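Local coordinates for protein dihydroorotate dehydrogenase (Schistosoma mansoni, PDB 6UY4) that probably catalyses the quinone-dependent oxidation of (S)-dihydroorotate to orotate with the help of FMN, a step of de novo pyrimidine biosynthesis, at residues H109-T114 / A194-I199. Residues are numbered along the deposited sequence; the frame is centred on the assembly and turned at random.
Sequences HIEVGT and ADYLVI. With FMN (flavin mononucleotide), chain G.
A carboxylate buried inside the barrel, that of Glu-111, meets the phenol of Tyr-196 across two parallel-sheet strands that are not neighbours: strand 165-170 runs between them, and the axes pass 8.7 Å apart at 45°. With a strand in between, a glutamate and a tyrosine are long enough to meet. Tyr-196 OH donates a hydrogen bond of 3.2 Å to Glu-111 OE1, reaching the anti side of the carboxylate, 15° out of its plane. OE1 lies at the edge of the tyrosine ring, and the two planes are nearly perpendicular, at 82°. In Glu-111 CG is anti to the backbone N and the chain beyond is extended, which lets the carboxylate reach Tyr-196. Gln-352 NE2 also binds OE1, while Asn-169 ND2 from the intervening strand holds OE2. Branched Val-198, its CB directed toward strand 109-115, brings CG2 to 3.8 Å from Glu-111 OE2 and offers no polar group to compete with the donors. His-109 adds CD2, 3.5 Å from Tyr-196 OH, and its NE2 is paired with Gln-352. Near the C-terminal end of strand 109-115, Thr-114 follows a cis peptide; its OG1 accepts a 2.7 Å hydrogen bond from FMN N3, and its backbone N donates to FMN O4. Asn-169 joins the two sites, its OD1 bonded to Thr-114 OG1. Three donors spread over two oxygens would probably favour an ionised Glu-111.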
ATOM      1  N   HIS A 109       7.501  -4.715  -7.649  1.00 66.70           N
ATOM      2  CA  HIS A 109       7.286  -5.352  -6.360  1.00 65.49           C
ATOM      3  C   HIS A 109       5.812  -5.274  -5.994  1.00 62.73           C
ATOM      4  O   HIS A 109       5.118  -4.315  -6.343  1.00 57.25           O
ATOM      5  CB  HIS A 109       8.153  -4.724  -5.259  1.00 62.20           C
ATOM      6  CG  HIS A 109       7.847  -3.286  -4.984  1.00 65.27           C
ATOM      7  ND1 HIS A 109       8.384  -2.255  -5.725  1.00 64.69           N
ATOM      8  CD2 HIS A 109       7.075  -2.705  -4.035  1.00 57.96           C
ATOM      9  CE1 HIS A 109       7.948  -1.101  -5.250  1.00 63.45           C
ATOM     10  NE2 HIS A 109       7.152  -1.347  -4.225  1.00 60.78           N
ATOM     11  N   ILE A 110       5.342  -6.305  -5.297  1.00 68.01           N
ATOM     12  CA  ILE A 110       3.968  -6.388  -4.817  1.00 65.72           C
ATOM     13  C   ILE A 110       4.000  -6.450  -3.297  1.00 65.25           C
ATOM     14  O   ILE A 110       4.808  -7.182  -2.715  1.00 68.37           O
ATOM     15  CB  ILE A 110       3.229  -7.614  -5.393  1.00 74.25           C
ATOM     16  CG1 ILE A 110       3.416  -7.696  -6.909  1.00 70.21           C
ATOM     17  CG2 ILE A 110       1.751  -7.566  -5.036  1.00 66.10           C
ATOM     18  CD1 ILE A 110       2.860  -6.509  -7.654  1.00 69.57           C
ATOM     19  N   GLU A 111       3.123  -5.686  -2.660  1.00 63.56           N
ATOM     20  CA  GLU A 111       3.021  -5.647  -1.205  1.00 61.53           C
ATOM     21  C   GLU A 111       1.762  -6.417  -0.809  1.00 59.21           C
ATOM     22  O   GLU A 111       0.663  -5.865  -0.765  1.00 59.72           O
ATOM     23  CB  GLU A 111       2.997  -4.207  -0.698  1.00 65.34           C
ATOM     24  CG  GLU A 111       2.978  -4.071   0.816  1.00 68.35           C
ATOM     25  CD  GLU A 111       3.328  -2.668   1.275  1.00 74.82           C
ATOM     26  OE1 GLU A 111       4.329  -2.111   0.774  1.00 75.24           O
ATOM     27  OE2 GLU A 111       2.602  -2.118   2.131  1.00 68.65           O
ATOM     28  N   VAL A 112       1.934  -7.709  -0.531  1.00 62.08           N
ATOM     29  CA  VAL A 112       0.825  -8.538  -0.078  1.00 63.01           C
ATOM     30  C   VAL A 112       0.371  -8.067   1.297  1.00 66.21           C
ATOM     31  O   VAL A 112       1.192  -7.768   2.174  1.00 69.14           O
ATOM     32  CB  VAL A 112       1.241 -10.020  -0.053  1.00 63.13           C
ATOM     33  CG1 VAL A 112       0.091 -10.895   0.425  1.00 65.98           C
ATOM     34  CG2 VAL A 112       1.717 -10.462  -1.426  1.00 62.28           C
ATOM     35  N   GLY A 113      -0.943  -7.993   1.490  1.00 65.16           N
ATOM     36  CA  GLY A 113      -1.499  -7.513   2.740  1.00 61.94           C
ATOM     37  C   GLY A 113      -2.700  -6.620   2.517  1.00 65.41           C
ATOM     38  O   GLY A 113      -3.068  -6.353   1.368  1.00 64.92           O
ATOM     39  N   THR A 114      -3.317  -6.137   3.592  1.00 63.32           N
ATOM     40  CA  THR A 114      -2.862  -6.379   4.960  1.00 62.40           C
ATOM     41  C   THR A 114      -3.350  -7.724   5.495  1.00 63.11           C
ATOM     42  O   THR A 114      -4.519  -8.077   5.340  1.00 68.37           O
ATOM     43  CB  THR A 114      -3.343  -5.252   5.901  1.00 69.78           C
ATOM     44  OG1 THR A 114      -2.648  -4.037   5.589  1.00 67.74           O
ATOM     45  CG2 THR A 114      -3.098  -5.609   7.355  1.00 62.23           C
ATOM     46  N   ALA A 194       9.374 -13.261   3.400  1.00 66.80           N
ATOM     47  CA  ALA A 194       9.135 -11.969   2.777  1.00 64.18           C
ATOM     48  C   ALA A 194      10.439 -11.204   2.589  1.00 59.47           C
ATOM     49  O   ALA A 194      11.375 -11.324   3.382  1.00 62.88           O
ATOM     50  CB  ALA A 194       8.170 -11.134   3.618  1.00 62.00           C
ATOM     51  N   ASP A 195      10.488 -10.406   1.519  1.00 59.57           N
ATOM     52  CA  ASP A 195      11.647  -9.549   1.298  1.00 66.96           C
ATOM     53  C   ASP A 195      11.652  -8.361   2.251  1.00 65.50           C
ATOM     54  O   ASP A 195      12.723  -7.908   2.668  1.00 64.72           O
ATOM     55  CB  ASP A 195      11.683  -9.068  -0.153  1.00 63.16           C
ATOM     56  CG  ASP A 195      11.913 -10.198  -1.136  1.00 69.15           C
ATOM     57  OD1 ASP A 195      12.605 -11.173  -0.772  1.00 68.09           O
ATOM     58  OD2 ASP A 195      11.400 -10.113  -2.272  1.00 68.18           O
ATOM     59  N   TYR A 196      10.476  -7.842   2.598  1.00 63.21           N
ATOM     60  CA  TYR A 196      10.368  -6.792   3.599  1.00 60.01           C
ATOM     61  C   TYR A 196       9.002  -6.884   4.261  1.00 56.82           C
ATOM     62  O   TYR A 196       8.058  -7.453   3.710  1.00 59.23           O
ATOM     63  CB  TYR A 196      10.590  -5.397   2.994  1.00 61.91           C
ATOM     64  CG  TYR A 196       9.534  -4.950   2.004  1.00 68.19           C
ATOM     65  CD1 TYR A 196       8.423  -4.225   2.421  1.00 70.03           C
ATOM     66  CD2 TYR A 196       9.657  -5.233   0.650  1.00 64.09           C
ATOM     67  CE1 TYR A 196       7.461  -3.808   1.521  1.00 65.55           C
ATOM     68  CE2 TYR A 196       8.699  -4.817  -0.258  1.00 63.23           C
ATOM     69  CZ  TYR A 196       7.603  -4.106   0.184  1.00 66.59           C
ATOM     70  OH  TYR A 196       6.645  -3.690  -0.711  1.00 70.58           O
ATOM     71  N   LEU A 197       8.914  -6.318   5.461  1.00 59.61           N
ATOM     72  CA  LEU A 197       7.689  -6.302   6.244  1.00 57.38           C
ATOM     73  C   LEU A 197       7.275  -4.861   6.510  1.00 61.55           C
ATOM     74  O   LEU A 197       8.122  -3.972   6.650  1.00 62.51           O
ATOM     75  CB  LEU A 197       7.868  -7.052   7.569  1.00 58.63           C
ATOM     76  CG  LEU A 197       8.344  -8.504   7.469  1.00 62.16           C
ATOM     77  CD1 LEU A 197       8.744  -9.032   8.837  1.00 64.59           C
ATOM     78  CD2 LEU A 197       7.272  -9.387   6.847  1.00 59.89           C
ATOM     79  N   VAL A 198       5.964  -4.635   6.573  1.00 64.05           N
ATOM     80  CA  VAL A 198       5.400  -3.306   6.778  1.00 61.04           C
ATOM     81  C   VAL A 198       4.409  -3.367   7.932  1.00 60.98           C
ATOM     82  O   VAL A 198       3.683  -4.355   8.090  1.00 58.87           O
ATOM     83  CB  VAL A 198       4.711  -2.772   5.504  1.00 55.38           C
ATOM     84  CG1 VAL A 198       4.274  -1.327   5.698  1.00 54.35           C
ATOM     85  CG2 VAL A 198       5.633  -2.890   4.308  1.00 58.66           C
ATOM     86  N   ILE A 199       4.385  -2.309   8.740  1.00 60.63           N
ATOM     87  CA  ILE A 199       3.427  -2.158   9.827  1.00 59.66           C
ATOM     88  C   ILE A 199       2.747  -0.806   9.672  1.00 63.60           C
ATOM     89  O   ILE A 199       3.422   0.222   9.547  1.00 60.69           O
ATOM     90  CB  ILE A 199       4.102  -2.273  11.207  1.00 63.75           C
ATOM     91  CG1 ILE A 199       4.747  -3.650  11.364  1.00 64.50           C
ATOM     92  CG2 ILE A 199       3.094  -2.019  12.318  1.00 60.38           C
ATOM     93  CD1 ILE A 199       5.435  -3.851  12.686  1.00 65.08           C
TER
HETATM   94  N1  FMN G 406      -3.122   0.013   2.615  1.00 62.89           N
HETATM   95  C2  FMN G 406      -2.602  -0.870   3.540  1.00 63.97           C
HETATM   96  O2  FMN G 406      -1.552  -0.605   4.122  1.00 66.61           O
HETATM   97  N3  FMN G 406      -3.257  -2.053   3.815  1.00 63.65           N
HETATM   98  C4  FMN G 406      -4.437  -2.359   3.167  1.00 66.89           C
HETATM   99  O4  FMN G 406      -5.020  -3.414   3.412  1.00 71.92           O
HETATM  100  C4A FMN G 406      -4.964  -1.472   2.235  1.00 67.59           C
HETATM  101  N5  FMN G 406      -6.143  -1.772   1.585  1.00 71.86           N
HETATM  102  C5A FMN G 406      -6.663  -0.893   0.658  1.00 68.53           C
HETATM  103  C6  FMN G 406      -7.851  -1.203   0.005  1.00 68.04           C
HETATM  104  C7  FMN G 406      -8.384  -0.322  -0.928  1.00 71.85           C
HETATM  105  C7M FMN G 406      -9.667  -0.661  -1.629  1.00 65.21           C
HETATM  106  C8  FMN G 406      -7.726   0.872  -1.210  1.00 70.52           C
HETATM  107  C8M FMN G 406      -8.299   1.825  -2.217  1.00 66.45           C
HETATM  108  C9  FMN G 406      -6.538   1.181  -0.554  1.00 68.68           C
HETATM  109  C9A FMN G 406      -6.002   0.300   0.380  1.00 67.00           C
HETATM  110  N10 FMN G 406      -4.818   0.599   1.034  1.00 62.85           N
HETATM  111  C10 FMN G 406      -4.302  -0.283   1.961  1.00 66.33           C
HETATM  112  C1' FMN G 406      -4.088   1.879   0.758  1.00 59.89           C
HETATM  113  C2' FMN G 406      -3.130   1.707  -0.414  1.00 63.65           C
HETATM  114  O2' FMN G 406      -2.265   0.621  -0.171  1.00 62.34           O
HETATM  115  C3' FMN G 406      -2.294   2.962  -0.622  1.00 72.08           C
HETATM  116  O3' FMN G 406      -1.685   3.330   0.596  1.00 74.71           O
HETATM  117  C4' FMN G 406      -3.124   4.132  -1.143  1.00 69.47           C
HETATM  118  O4' FMN G 406      -4.281   3.670  -1.805  1.00 68.50           O
HETATM  119  C5' FMN G 406      -2.274   4.933  -2.114  1.00 67.71           C
HETATM  120  O5' FMN G 406      -3.059   5.861  -2.818  1.00 79.66           O
HETATM  121  P   FMN G 406      -3.223   5.682  -4.407  1.00 68.19           P
HETATM  122  O1P FMN G 406      -4.042   6.837  -4.927  1.00 73.45           O
HETATM  123  O2P FMN G 406      -1.869   5.643  -5.075  1.00 73.82           O
HETATM  124  O3P FMN G 406      -3.961   4.395  -4.671  1.00 60.82           O